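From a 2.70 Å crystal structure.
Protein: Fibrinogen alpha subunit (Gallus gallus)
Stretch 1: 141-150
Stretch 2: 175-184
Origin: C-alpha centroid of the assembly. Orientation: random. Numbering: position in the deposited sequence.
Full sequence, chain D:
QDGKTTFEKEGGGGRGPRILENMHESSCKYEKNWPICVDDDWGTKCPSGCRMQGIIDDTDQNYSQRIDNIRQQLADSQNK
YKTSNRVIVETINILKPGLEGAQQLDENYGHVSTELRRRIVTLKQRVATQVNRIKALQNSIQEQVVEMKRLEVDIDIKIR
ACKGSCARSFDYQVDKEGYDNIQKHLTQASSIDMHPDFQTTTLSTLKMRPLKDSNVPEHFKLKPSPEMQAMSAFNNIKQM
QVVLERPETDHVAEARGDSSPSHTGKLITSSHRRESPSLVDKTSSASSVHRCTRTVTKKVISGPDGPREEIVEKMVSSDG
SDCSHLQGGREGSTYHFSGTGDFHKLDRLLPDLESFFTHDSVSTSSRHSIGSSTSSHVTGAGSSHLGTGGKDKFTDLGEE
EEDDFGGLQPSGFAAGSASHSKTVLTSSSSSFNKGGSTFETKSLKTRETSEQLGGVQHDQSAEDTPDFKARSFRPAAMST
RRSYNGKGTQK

Stretch 1 141-150: IQEQVVEMKR
Stretch 2 (175-184) DKEGYDNIQK

Residues 141-150 are helical throughout, part of a helix that extends beyond both ends of the stretch, with phi between -55° and -85° and psi between -21° and -51°. Its i to i+4 bonds include Val145 N to Ile141 O (2.9 Å) and Met148 N to Gln144 O (2.8 Å). Residues 175-184 open as a turn: Asp175 (-62/-39), Lys176 with positive phi (61/0) and Glu177 (-135/-25). The Asp175 side chain (chi1 t) reaches forward, its OD1 accepting a weak hydrogen bond from Gly178 N at 2.9 Å. The chain is helical by Ile182 and continues so past Lys184, with Gln183 N bonded to Tyr179 O at 2.8 Å. The two helices are nearly antiparallel, 172° between their directions, and their axes approach to 11.2 Å. The register pairs Lys149 with Tyr179, whose CA atoms lie 7.0 Å apart.

Tyr179 (chi1 -75°, chi2 -74°) points toward the first helix and has the largest area covered by it, 109 of the 399 Å² buried in total on both sides. Lys149 CA sits over one ring face, 4.0 Å from the Tyr179 centroid and 19° off the normal, a CH-pi contact made by the backbone carbon itself. The Lys149 side chain (t, t, t, p) starts sideways and curls at its end, bringing NZ to 3.9 Å from Tyr179 CB. Val145 and Met148 meet the ring edge: Val145 CG1 lies 4.0 Å from Tyr179 CD1, and Met148 CG (chi1 t, chi2 p) 3.9 Å from Tyr179 CZ. Val145 (chi1 t) reaches Ile182, about one turn after Tyr179, through its other methyl, with CG2 4.0 Å from Ile182 CG2; Ile182 is m, m. Beyond this apolar patch, Gln142 (t, p) and Gln183 (t, p) both leave their backbones sideways and bring their ends closer to the opposing helix.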

# COMPACT_ATOMS: atom_id res chain seq x y z
N ILE D 141 -128.98 30.04 19.54
CA ILE D 141 -129.60 31.21 18.93
C ILE D 141 -130.34 30.80 17.65
O ILE D 141 -131.39 31.35 17.31
CB ILE D 141 -128.54 32.27 18.56
CG1 ILE D 141 -128.03 32.95 19.83
CG2 ILE D 141 -129.12 33.28 17.59
CD1 ILE D 141 -126.91 33.93 19.58
N GLN D 142 -129.78 29.83 16.94
CA GLN D 142 -130.39 29.35 15.71
C GLN D 142 -131.68 28.59 15.98
O GLN D 142 -132.66 28.74 15.25
CB GLN D 142 -129.40 28.46 14.95
CG GLN D 142 -129.97 27.86 13.67
CD GLN D 142 -130.59 28.90 12.75
OE1 GLN D 142 -131.72 29.34 12.96
NE2 GLN D 142 -129.85 29.29 11.71
N GLU D 143 -131.71 27.78 17.03
CA GLU D 143 -132.92 27.04 17.32
C GLU D 143 -133.96 27.99 17.91
O GLU D 143 -135.16 27.77 17.77
CB GLU D 143 -132.65 25.85 18.25
CG GLU D 143 -132.12 26.17 19.63
CD GLU D 143 -131.77 24.90 20.40
OE1 GLU D 143 -132.68 24.08 20.66
OE2 GLU D 143 -130.58 24.71 20.75
N GLN D 144 -133.49 29.05 18.55
CA GLN D 144 -134.41 30.04 19.11
C GLN D 144 -135.05 30.80 17.94
O GLN D 144 -136.24 31.10 17.97
CB GLN D 144 -133.66 31.01 20.03
CG GLN D 144 -134.53 32.14 20.57
CD GLN D 144 -133.86 32.91 21.69
OE1 GLN D 144 -133.62 32.38 22.78
NE2 GLN D 144 -133.55 34.18 21.43
N VAL D 145 -134.26 31.09 16.91
CA VAL D 145 -134.80 31.79 15.75
C VAL D 145 -135.85 30.91 15.07
O VAL D 145 -136.69 31.40 14.33
CB VAL D 145 -133.69 32.13 14.73
CG1 VAL D 145 -134.31 32.64 13.44
CG2 VAL D 145 -132.78 33.20 15.30
N VAL D 146 -135.80 29.61 15.32
CA VAL D 146 -136.78 28.69 14.73
C VAL D 146 -138.08 28.72 15.53
O VAL D 146 -139.16 28.88 14.97
CB VAL D 146 -136.23 27.23 14.69
CG1 VAL D 146 -137.38 26.22 14.53
CG2 VAL D 146 -135.27 27.08 13.52
N GLU D 147 -137.96 28.56 16.84
CA GLU D 147 -139.10 28.57 17.73
C GLU D 147 -139.82 29.91 17.67
O GLU D 147 -141.04 29.97 17.74
CB GLU D 147 -138.65 28.30 19.16
CG GLU D 147 -139.78 28.22 20.18
CD GLU D 147 -139.26 27.91 21.57
OE1 GLU D 147 -140.08 27.69 22.49
OE2 GLU D 147 -138.03 27.89 21.75
N MET D 148 -139.04 30.98 17.54
CA MET D 148 -139.56 32.33 17.49
C MET D 148 -140.38 32.58 16.23
O MET D 148 -141.51 33.06 16.31
CB MET D 148 -138.41 33.34 17.56
CG MET D 148 -138.82 34.73 18.00
SD MET D 148 -139.28 34.85 19.74
CE MET D 148 -140.98 34.47 19.65
N LYS D 149 -139.83 32.26 15.06
CA LYS D 149 -140.54 32.46 13.80
C LYS D 149 -141.90 31.76 13.85
O LYS D 149 -142.83 32.16 13.16
CB LYS D 149 -139.72 31.93 12.62
CG LYS D 149 -140.33 32.24 11.27
CD LYS D 149 -139.36 31.98 10.12
CE LYS D 149 -139.96 32.35 8.77
NZ LYS D 149 -140.32 33.79 8.66
N ARG D 150 -141.99 30.72 14.67
CA ARG D 150 -143.24 29.98 14.83
C ARG D 150 -144.12 30.68 15.86
O ARG D 150 -145.31 30.85 15.65
CB ARG D 150 -142.96 28.56 15.32
CG ARG D 150 -142.71 27.54 14.22
CD ARG D 150 -142.60 26.13 14.80
NE ARG D 150 -142.61 25.12 13.76
CZ ARG D 150 -141.67 25.00 12.82
NH1 ARG D 150 -140.65 25.84 12.79
NH2 ARG D 150 -141.77 24.05 11.90
N ASP D 175 -143.85 40.45 10.70
CA ASP D 175 -142.93 41.02 9.72
C ASP D 175 -142.65 40.08 8.54
O ASP D 175 -142.54 40.54 7.40
CB ASP D 175 -141.60 41.38 10.40
CG ASP D 175 -140.73 42.28 9.54
OD1 ASP D 175 -140.47 41.92 8.37
OD2 ASP D 175 -140.29 43.34 10.04
N LYS D 176 -142.54 38.78 8.81
CA LYS D 176 -142.28 37.77 7.78
C LYS D 176 -140.96 37.96 7.05
O LYS D 176 -140.62 37.17 6.16
CB LYS D 176 -143.42 37.73 6.75
CG LYS D 176 -144.46 36.64 6.99
CD LYS D 176 -145.53 36.65 5.91
CE LYS D 176 -146.61 35.61 6.20
NZ LYS D 176 -147.69 35.62 5.16
N GLU D 177 -140.23 39.00 7.42
CA GLU D 177 -138.95 39.30 6.79
C GLU D 177 -137.88 39.63 7.83
O GLU D 177 -136.68 39.47 7.58
CB GLU D 177 -139.09 40.47 5.81
CG GLU D 177 -139.82 40.10 4.52
CD GLU D 177 -139.73 41.20 3.47
OE1 GLU D 177 -140.17 40.96 2.33
OE2 GLU D 177 -139.23 42.30 3.80
N GLY D 178 -138.32 40.11 8.99
CA GLY D 178 -137.37 40.43 10.03
C GLY D 178 -136.52 39.20 10.28
O GLY D 178 -135.36 39.30 10.70
N TYR D 179 -137.08 38.03 9.99
CA TYR D 179 -136.38 36.78 10.20
C TYR D 179 -135.36 36.41 9.14
O TYR D 179 -134.29 35.90 9.47
CB TYR D 179 -137.38 35.66 10.38
CG TYR D 179 -138.00 35.71 11.75
CD1 TYR D 179 -137.28 35.31 12.87
CD2 TYR D 179 -139.30 36.19 11.92
CE1 TYR D 179 -137.83 35.40 14.14
CE2 TYR D 179 -139.86 36.29 13.19
CZ TYR D 179 -139.12 35.89 14.30
OH TYR D 179 -139.67 35.98 15.56
N ASP D 180 -135.66 36.65 7.87
CA ASP D 180 -134.71 36.29 6.83
C ASP D 180 -133.47 37.18 6.91
O ASP D 180 -132.39 36.82 6.43
CB ASP D 180 -135.34 36.37 5.43
CG ASP D 180 -135.83 37.76 5.09
OD1 ASP D 180 -135.03 38.72 5.16
OD2 ASP D 180 -137.02 37.88 4.73
N ASN D 181 -133.62 38.34 7.54
CA ASN D 181 -132.51 39.26 7.70
C ASN D 181 -131.66 38.76 8.88
O ASN D 181 -130.43 38.89 8.89
CB ASN D 181 -133.03 40.67 7.97
CG ASN D 181 -131.95 41.72 7.84
OD1 ASN D 181 -132.23 42.92 7.86
ND2 ASN D 181 -130.70 41.28 7.71
N ILE D 182 -132.33 38.19 9.87
CA ILE D 182 -131.63 37.64 11.03
C ILE D 182 -130.88 36.42 10.55
O ILE D 182 -129.69 36.26 10.84
CB ILE D 182 -132.61 37.18 12.12
CG1 ILE D 182 -133.37 38.38 12.68
CG2 ILE D 182 -131.86 36.45 13.21
CD1 ILE D 182 -132.48 39.51 13.11
N GLN D 183 -131.58 35.55 9.82
CA GLN D 183 -130.98 34.33 9.31
C GLN D 183 -129.82 34.67 8.38
O GLN D 183 -128.93 33.84 8.15
CB GLN D 183 -132.02 33.50 8.56
CG GLN D 183 -131.57 32.08 8.27
CD GLN D 183 -131.25 31.29 9.54
OE1 GLN D 183 -132.15 30.87 10.27
NE2 GLN D 183 -129.95 31.10 9.80
N LYS D 184 -129.82 35.89 7.86
CA LYS D 184 -128.75 36.32 6.98
C LYS D 184 -127.49 36.42 7.84
O LYS D 184 -126.41 35.97 7.43
CB LYS D 184 -129.09 37.68 6.37
CG LYS D 184 -128.36 37.98 5.08
CD LYS D 184 -128.87 39.27 4.45
CE LYS D 184 -130.39 39.26 4.27
NZ LYS D 184 -130.87 38.06 3.51